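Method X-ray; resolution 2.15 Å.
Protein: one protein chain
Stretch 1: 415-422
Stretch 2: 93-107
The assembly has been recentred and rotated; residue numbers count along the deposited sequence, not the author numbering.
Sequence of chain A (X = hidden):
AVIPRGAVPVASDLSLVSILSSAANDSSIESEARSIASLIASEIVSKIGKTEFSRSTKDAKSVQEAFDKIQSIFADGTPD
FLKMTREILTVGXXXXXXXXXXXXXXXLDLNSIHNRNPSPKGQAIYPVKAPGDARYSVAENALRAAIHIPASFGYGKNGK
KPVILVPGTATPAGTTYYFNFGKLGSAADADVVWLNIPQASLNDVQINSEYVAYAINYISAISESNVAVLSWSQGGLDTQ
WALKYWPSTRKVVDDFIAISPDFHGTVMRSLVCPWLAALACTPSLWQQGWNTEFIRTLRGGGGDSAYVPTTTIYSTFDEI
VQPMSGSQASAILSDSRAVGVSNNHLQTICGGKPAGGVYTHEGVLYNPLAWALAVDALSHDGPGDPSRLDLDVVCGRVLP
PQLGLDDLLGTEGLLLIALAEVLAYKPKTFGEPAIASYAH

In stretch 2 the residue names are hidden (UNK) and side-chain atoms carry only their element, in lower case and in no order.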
ATOM      1  N   LEU A 415      10.237   4.218  -1.572  1.00 21.95           N
ATOM      2  CA  LEU A 415      10.301   5.367  -0.673  1.00 22.35           C
ATOM      3  C   LEU A 415      10.794   6.604  -1.397  1.00 26.25           C
ATOM      4  O   LEU A 415      10.397   7.714  -1.043  1.00 25.00           O
ATOM      5  CB  LEU A 415      11.206   5.067   0.530  1.00 23.04           C
ATOM      6  CG  LEU A 415      10.693   4.012   1.512  1.00 28.40           C
ATOM      7  CD1 LEU A 415      11.751   3.674   2.511  1.00 29.10           C
ATOM      8  CD2 LEU A 415       9.422   4.461   2.217  1.00 29.50           C
ATOM      9  N   LEU A 416      11.637   6.408  -2.431  1.00 24.05           N
ATOM     10  CA  LEU A 416      12.181   7.490  -3.253  1.00 24.44           C
ATOM     11  C   LEU A 416      11.081   8.112  -4.107  1.00 26.78           C
ATOM     12  O   LEU A 416      11.032   9.330  -4.257  1.00 26.60           O
ATOM     13  CB  LEU A 416      13.346   6.989  -4.119  1.00 25.50           C
ATOM     14  CG  LEU A 416      14.493   6.276  -3.380  1.00 31.33           C
ATOM     15  CD1 LEU A 416      15.437   5.614  -4.369  1.00 32.23           C
ATOM     16  CD2 LEU A 416      15.274   7.242  -2.474  1.00 34.62           C
ATOM     17  N   ILE A 417      10.169   7.281  -4.623  1.00 23.22           N
ATOM     18  CA  ILE A 417       9.016   7.748  -5.396  1.00 22.12           C
ATOM     19  C   ILE A 417       8.039   8.455  -4.442  1.00 23.82           C
ATOM     20  O   ILE A 417       7.575   9.562  -4.744  1.00 22.86           O
ATOM     21  CB  ILE A 417       8.346   6.588  -6.183  1.00 24.46           C
ATOM     22  CG1 ILE A 417       9.275   6.089  -7.304  1.00 25.80           C
ATOM     23  CG2 ILE A 417       6.984   7.022  -6.743  1.00 23.88           C
ATOM     24  CD1 ILE A 417       8.854   4.764  -7.922  1.00 32.89           C
ATOM     25  N   ALA A 418       7.771   7.826  -3.274  1.00 19.12           N
ATOM     26  CA  ALA A 418       6.878   8.387  -2.258  1.00 18.66           C
ATOM     27  C   ALA A 418       7.317   9.801  -1.852  1.00 23.68           C
ATOM     28  O   ALA A 418       6.471  10.695  -1.788  1.00 23.66           O
ATOM     29  CB  ALA A 418       6.786   7.466  -1.048  1.00 18.43           C
ATOM     30  N   LEU A 419       8.644  10.027  -1.686  1.00 21.12           N
ATOM     31  CA  LEU A 419       9.175  11.342  -1.337  1.00 21.96           C
ATOM     32  C   LEU A 419       8.950  12.352  -2.459  1.00 25.87           C
ATOM     33  O   LEU A 419       8.468  13.452  -2.187  1.00 24.51           O
ATOM     34  CB  LEU A 419      10.663  11.300  -0.941  1.00 22.63           C
ATOM     35  CG  LEU A 419      11.244  12.648  -0.466  1.00 27.39           C
ATOM     36  CD1 LEU A 419      10.570  13.129   0.818  1.00 26.37           C
ATOM     37  CD2 LEU A 419      12.737  12.578  -0.310  1.00 28.51           C
ATOM     38  N   ALA A 420       9.278  11.967  -3.711  1.00 22.38           N
ATOM     39  CA  ALA A 420       9.090  12.804  -4.893  1.00 22.17           C
ATOM     40  C   ALA A 420       7.623  13.222  -5.035  1.00 25.55           C
ATOM     41  O   ALA A 420       7.357  14.406  -5.209  1.00 25.48           O
ATOM     42  CB  ALA A 420       9.547  12.057  -6.136  1.00 23.15           C
ATOM     43  N   GLU A 421       6.672  12.265  -4.902  1.00 21.62           N
ATOM     44  CA  GLU A 421       5.235  12.546  -4.991  1.00 20.82           C
ATOM     45  C   GLU A 421       4.761  13.508  -3.883  1.00 25.70           C
ATOM     46  O   GLU A 421       4.012  14.446  -4.172  1.00 25.79           O
ATOM     47  CB  GLU A 421       4.411  11.247  -4.978  1.00 21.20           C
ATOM     48  CG  GLU A 421       4.440  10.468  -6.289  1.00 26.28           C
ATOM     49  CD  GLU A 421       3.739  11.114  -7.469  1.00 36.21           C
ATOM     50  OE1 GLU A 421       2.717  11.803  -7.259  1.00 30.09           O
ATOM     51  OE2 GLU A 421       4.219  10.937  -8.608  1.00 36.28           O
ATOM     52  N   VAL A 422       5.203  13.286  -2.632  1.00 22.77           N
ATOM     53  CA  VAL A 422       4.834  14.146  -1.492  1.00 22.70           C
ATOM     54  C   VAL A 422       5.328  15.583  -1.724  1.00 27.96           C
ATOM     55  O   VAL A 422       4.543  16.535  -1.609  1.00 27.75           O
ATOM     56  CB  VAL A 422       5.302  13.566  -0.118  1.00 25.46           C
ATOM     57  CG1 VAL A 422       5.165  14.596   0.999  1.00 25.09           C
ATOM     58  CG2 VAL A 422       4.511  12.316   0.244  1.00 24.23           C
ATOM     59  N   UNK A  93      21.734   0.735  -0.847  1.00 32.60           N
ATOM     60  CA  UNK A  93      20.812  -0.391  -0.996  1.00 31.77           C
ATOM     61  C   UNK A  93      20.236  -0.517  -2.416  1.00 35.10           C
ATOM     62  O   UNK A  93      19.989  -1.634  -2.876  1.00 35.13           O
ATOM     63  c   UNK A  93      19.515  -2.670   0.872  1.00 34.77           C
ATOM     64  c   UNK A  93      17.607  -1.196   1.127  1.00 36.93           C
ATOM     65  c   UNK A  93      19.678  -0.295   0.053  1.00 30.71           C
ATOM     66  c   UNK A  93      18.773  -1.522   0.243  1.00 34.56           C
ATOM     67  N   UNK A  94      20.032   0.615  -3.110  1.00 30.48           N
ATOM     68  CA  UNK A  94      19.418   0.591  -4.434  1.00 30.05           C
ATOM     69  C   UNK A  94      20.468   0.620  -5.546  1.00 34.89           C
ATOM     70  O   UNK A  94      21.176   1.618  -5.696  1.00 34.16           O
ATOM     71  c   UNK A  94      18.312   1.669  -4.630  1.00 32.31           C
ATOM     72  c   UNK A  94      16.730   0.690  -2.627  1.00 31.67           C
ATOM     73  c   UNK A  94      17.479   1.938  -3.339  1.00 31.68           C
ATOM     74  c   UNK A  94      17.402   1.321  -5.826  1.00 33.44           C
ATOM     75  N   UNK A  95      20.578  -0.474  -6.338  1.00 32.62           N
ATOM     76  CA  UNK A  95      21.537  -0.462  -7.452  1.00 33.47           C
ATOM     77  C   UNK A  95      21.032   0.397  -8.607  1.00 37.20           C
ATOM     78  O   UNK A  95      19.837   0.708  -8.680  1.00 34.76           O
ATOM     79  c   UNK A  95      19.795  -1.726  -6.307  1.00 33.83           C
ATOM     80  c   UNK A  95      20.534  -2.633  -7.245  1.00 39.16           C
ATOM     81  c   UNK A  95      21.690  -1.940  -7.831  1.00 35.42           C
ATOM     82  N   UNK A  96      21.964   0.785  -9.497  1.00 35.78           N
ATOM     83  CA  UNK A  96      21.745   1.644 -10.662  1.00 35.80           C
ATOM     84  C   UNK A  96      20.607   1.201 -11.578  1.00 39.00           C
ATOM     85  O   UNK A  96      19.819   2.047 -11.985  1.00 38.09           O
ATOM     86  c   UNK A  96      23.038   1.797 -11.451  1.00 37.48           C
ATOM     87  N   UNK A  97      20.510  -0.106 -11.894  1.00 36.19           N
ATOM     88  CA  UNK A  97      19.463  -0.632 -12.776  1.00 36.45           C
ATOM     89  C   UNK A  97      18.060  -0.462 -12.177  1.00 38.47           C
ATOM     90  O   UNK A  97      17.123  -0.096 -12.894  1.00 37.40           O
ATOM     91  c   UNK A  97      19.751  -2.093 -13.173  1.00 40.19           C
ATOM     92  c   UNK A  97      19.747  -3.104 -12.030  1.00 58.27           C
ATOM     93  o   UNK A  97      19.194  -4.211 -12.220  1.00 65.99           O
ATOM     94  o   UNK A  97      20.315  -2.793 -10.954  1.00 60.01           O
ATOM     95  N   UNK A  98      17.930  -0.670 -10.851  1.00 34.27           N
ATOM     96  CA  UNK A  98      16.658  -0.496 -10.148  1.00 32.16           C
ATOM     97  C   UNK A  98      16.342   1.004 -10.067  1.00 34.48           C
ATOM     98  O   UNK A  98      15.226   1.394 -10.412  1.00 32.82           O
ATOM     99  c   UNK A  98      16.937  -3.708  -7.876  1.00 43.02           C
ATOM    100  c   UNK A  98      15.341  -0.899  -7.982  1.00 33.73           C
ATOM    101  c   UNK A  98      16.660  -2.798  -9.066  1.00 35.48           C
ATOM    102  c   UNK A  98      16.607  -1.268  -8.795  1.00 34.76           C
ATOM    103  N   UNK A  99      17.354   1.845  -9.718  1.00 31.87           N
ATOM    104  CA  UNK A  99      17.233   3.307  -9.668  1.00 31.97           C
ATOM    105  C   UNK A  99      16.772   3.870 -11.017  1.00 37.20           C
ATOM    106  O   UNK A  99      15.892   4.733 -11.043  1.00 37.18           O
ATOM    107  c   UNK A  99      18.564   3.977  -9.266  1.00 32.78           C
ATOM    108  c   UNK A  99      18.890   4.071  -7.773  1.00 37.10           C
ATOM    109  c   UNK A  99      17.866   4.911  -7.026  1.00 37.04           C
ATOM    110  c   UNK A  99      20.277   4.652  -7.557  1.00 37.80           C
ATOM    111  N   UNK A 100      17.346   3.360 -12.129  1.00 34.58           N
ATOM    112  CA  UNK A 100      17.000   3.765 -13.494  1.00 35.15           C
ATOM    113  C   UNK A 100      15.534   3.461 -13.797  1.00 37.92           C
ATOM    114  O   UNK A 100      14.849   4.314 -14.361  1.00 37.76           O
ATOM    115  o   UNK A 100      17.611   3.472 -15.836  1.00 51.59           O
ATOM    116  c   UNK A 100      17.914   3.080 -14.508  1.00 40.00           C
ATOM    117  N   UNK A 101      15.049   2.267 -13.385  1.00 33.89           N
ATOM    118  CA  UNK A 101      13.662   1.831 -13.564  1.00 32.50           C
ATOM    119  C   UNK A 101      12.716   2.717 -12.743  1.00 35.90           C
ATOM    120  O   UNK A 101      11.724   3.205 -13.285  1.00 37.13           O
ATOM    121  c   UNK A 101      12.081  -0.189 -13.240  1.00 34.79           C
ATOM    122  c   UNK A 101      13.501   0.339 -13.202  1.00 33.84           C
ATOM    123  c   UNK A 101       9.461  -1.177 -13.312  1.00 36.60           C
ATOM    124  c   UNK A 101      10.141  -0.943 -14.487  1.00 38.15           C
ATOM    125  c   UNK A 101      10.074  -0.932 -12.101  1.00 38.11           C
ATOM    126  c   UNK A 101      11.450  -0.451 -14.453  1.00 37.80           C
ATOM    127  c   UNK A 101      11.384  -0.441 -12.065  1.00 35.68           C
ATOM    128  N   UNK A 102      13.042   2.942 -11.454  1.00 30.84           N
ATOM    129  CA  UNK A 102      12.260   3.787 -10.541  1.00 29.23           C
ATOM    130  C   UNK A 102      12.214   5.241 -11.025  1.00 32.25           C
ATOM    131  O   UNK A 102      11.193   5.910 -10.849  1.00 30.09           O
ATOM    132  c   UNK A 102      12.788   2.386  -8.371  1.00 31.46           C
ATOM    133  c   UNK A 102      11.361   1.995  -7.969  1.00 32.13           C
ATOM    134  c   UNK A 102      12.833   3.732  -9.112  1.00 28.57           C
ATOM    135  c   UNK A 102      13.660   2.433  -7.144  1.00 30.38           C
ATOM    136  N   UNK A 103      13.316   5.716 -11.651  1.00 29.82           N
ATOM    137  CA  UNK A 103      13.439   7.075 -12.187  1.00 30.09           C
ATOM    138  C   UNK A 103      12.400   7.396 -13.274  1.00 34.68           C
ATOM    139  O   UNK A 103      11.928   8.532 -13.339  1.00 34.65           O
ATOM    140  n   UNK A 103      15.621   9.013 -14.248  1.00 40.27           N
ATOM    141  o   UNK A 103      14.924   9.724 -12.250  1.00 40.15           O
ATOM    142  c   UNK A 103      15.136   8.797 -13.038  1.00 49.40           C
ATOM    143  c   UNK A 103      14.865   7.355 -12.670  1.00 31.16           C
ATOM    144  N   UNK A 104      12.036   6.394 -14.078  1.00 31.54           N
ATOM    145  CA  UNK A 104      11.059   6.549 -15.152  1.00 31.51           C
ATOM    146  C   UNK A 104       9.650   6.084 -14.833  1.00 35.63           C
ATOM    147  O   UNK A 104       8.915   5.717 -15.752  1.00 35.78           O
ATOM    148  N   UNK A 105       9.249   6.125 -13.539  1.00 32.09           N
ATOM    149  CA  UNK A 105       7.930   5.670 -13.065  1.00 31.57           C
ATOM    150  C   UNK A 105       6.734   6.458 -13.649  1.00 39.04           C
ATOM    151  O   UNK A 105       5.690   5.850 -13.888  1.00 38.06           O
ATOM    152  c   UNK A 105       7.606   6.981 -10.859  1.00 29.81           C
ATOM    153  c   UNK A 105       7.114   9.482  -9.686  1.00 35.03           C
ATOM    154  c   UNK A 105       8.626   7.917 -10.709  1.00 31.32           C
ATOM    155  c   UNK A 105       7.867   5.639 -11.515  1.00 30.71           C
ATOM    156  c   UNK A 105       8.386   9.162 -10.130  1.00 30.48           C
ATOM    157  c   UNK A 105       6.337   7.321 -10.401  1.00 29.55           C
ATOM    158  c   UNK A 105       6.084   8.566  -9.825  1.00 29.82           C
ATOM    159  o   UNK A 105       6.875  10.700  -9.095  1.00 32.57           O
ATOM    160  N   UNK A 106       6.871   7.794 -13.842  1.00 38.97           N
ATOM    161  CA  UNK A 106       5.790   8.653 -14.353  1.00 40.37           C
ATOM    162  C   UNK A 106       5.304   8.303 -15.753  1.00 48.13           C
ATOM    163  O   UNK A 106       4.105   8.378 -16.020  1.00 48.72           O
ATOM    164  c   UNK A 106       6.070  10.855 -12.961  1.00 45.06           C
ATOM    165  c   UNK A 106       6.504  12.279 -13.117  1.00 45.79           C
ATOM    166  c   UNK A 106       6.168  10.137 -14.301  1.00 40.81           C
ATOM    167  c   UNK A 106       4.641  10.847 -12.411  1.00 46.28           C
ATOM    168  N   UNK A 107       6.228   7.931 -16.640  1.00 47.49           N
ATOM    169  CA  UNK A 107       5.921   7.570 -18.024  1.00 48.76           C
ATOM    170  C   UNK A 107       5.703   6.061 -18.214  1.00 52.34           C
ATOM    171  O   UNK A 107       5.363   5.628 -19.320  1.00 53.04           O
ATOM    172  o   UNK A 107       7.857  10.282 -18.373  1.00 79.76           O
ATOM    173  c   UNK A 107       6.988   8.129 -18.975  1.00 52.03           C
ATOM    174  c   UNK A 107       7.013   9.639 -19.006  1.00 83.68           C
ATOM    175  n   UNK A 107       6.076  10.241 -19.728  1.00 78.35           N
TER

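Position 93 carries four carbons forked at the second, the pattern of leucine; L93 is buried but out of reach of stretch 1, and an apolar chain suits a buried site. At position 94 there are again four carbons, but the fork comes at the first and one arm is two carbons long. That is isoleucine, I94, whose CG1 lies 4.3 Å from CD1 of L416, a loose apolar contact at one end of the interface.

Position 95 has three carbons closing a ring onto the backbone N, which defines proline. P95 occupies the N-cap position; its nitrogen has no hydrogen to give, while its carbonyl O accepts from the N of residue 99 at 2.9 Å and so opens the helix. Position 96 bears a single carbon and is A96, the first residue of the helix, far from stretch 1; its small methyl is easily held in a helix. Position 97 shows two carbons, the second carrying two oxygens: aspartate. D97 is exposed, as suits a charged group, and both its carboxylate oxygens are hydrogen-bonded elsewhere in the structure.

Position 98 has four carbons, forked at the first, with one arm two carbons long, so it is I98, apolar as suits a buried site, yet not touching stretch 1. Position 99 has four carbons forked at the second, hence leucine. The CA-to-CB bond of L99 points sideways, but the end of the side chain comes nearer, and CD2 meets CD1 of L416 at 3.7 Å. Position 100, one carbon and then one oxygen, is S100, a small polar residue on the exposed side of the helix. At position 101 one carbon leads to a six-carbon ring without a heteroatom, so this is phenylalanine; F101 is partly exposed and stays out of reach.

Position 102, four carbons forked at the second, is leucine. The CA-to-CB bond of L102 points toward stretch 1; its CA is 7.3 Å from the CA of I417, and CD2 of L102 lies 3.7 Å from CD1 of I417. Position 103 has two carbons, the second carrying one oxygen and one nitrogen. This is N103, its CA-to-CB bond pointing away from stretch 1, with OD1 hydrogen-bonded elsewhere. Position 104 has no side-chain atoms and is G104; there is room for a CB, so stretch 1 does not require glycine.

Position 105 has one carbon, then a six-carbon ring bearing an oxygen: tyrosine. One ring face of Y105 receives CG2 of I417, 3.8 Å from the ring centroid, a CH-pi contact, while at the edge the OH donates a hydrogen bond to OE2 of E421 at 2.7 Å. Position 106, forked at the second of four carbons, is L106, whose CD2 lies 3.8 Å from OE2 of E421, a methyl beside a carboxylate oxygen and not a bond. Position 107, two carbons ending in one oxygen and one nitrogen, is N107, poorly ordered; its amide tolerates exposure.

The contact combines apolar packing, which includes a CH-pi contact, with one hydrogen bond. Aliphatic side chains from L416 and I417 meet I94, L99 and L102, and Y105 adds both a ring face for I417 and a directional hydrogen bond to E421.

Stretch 2 93-107: LIPADILSFLNGYLN
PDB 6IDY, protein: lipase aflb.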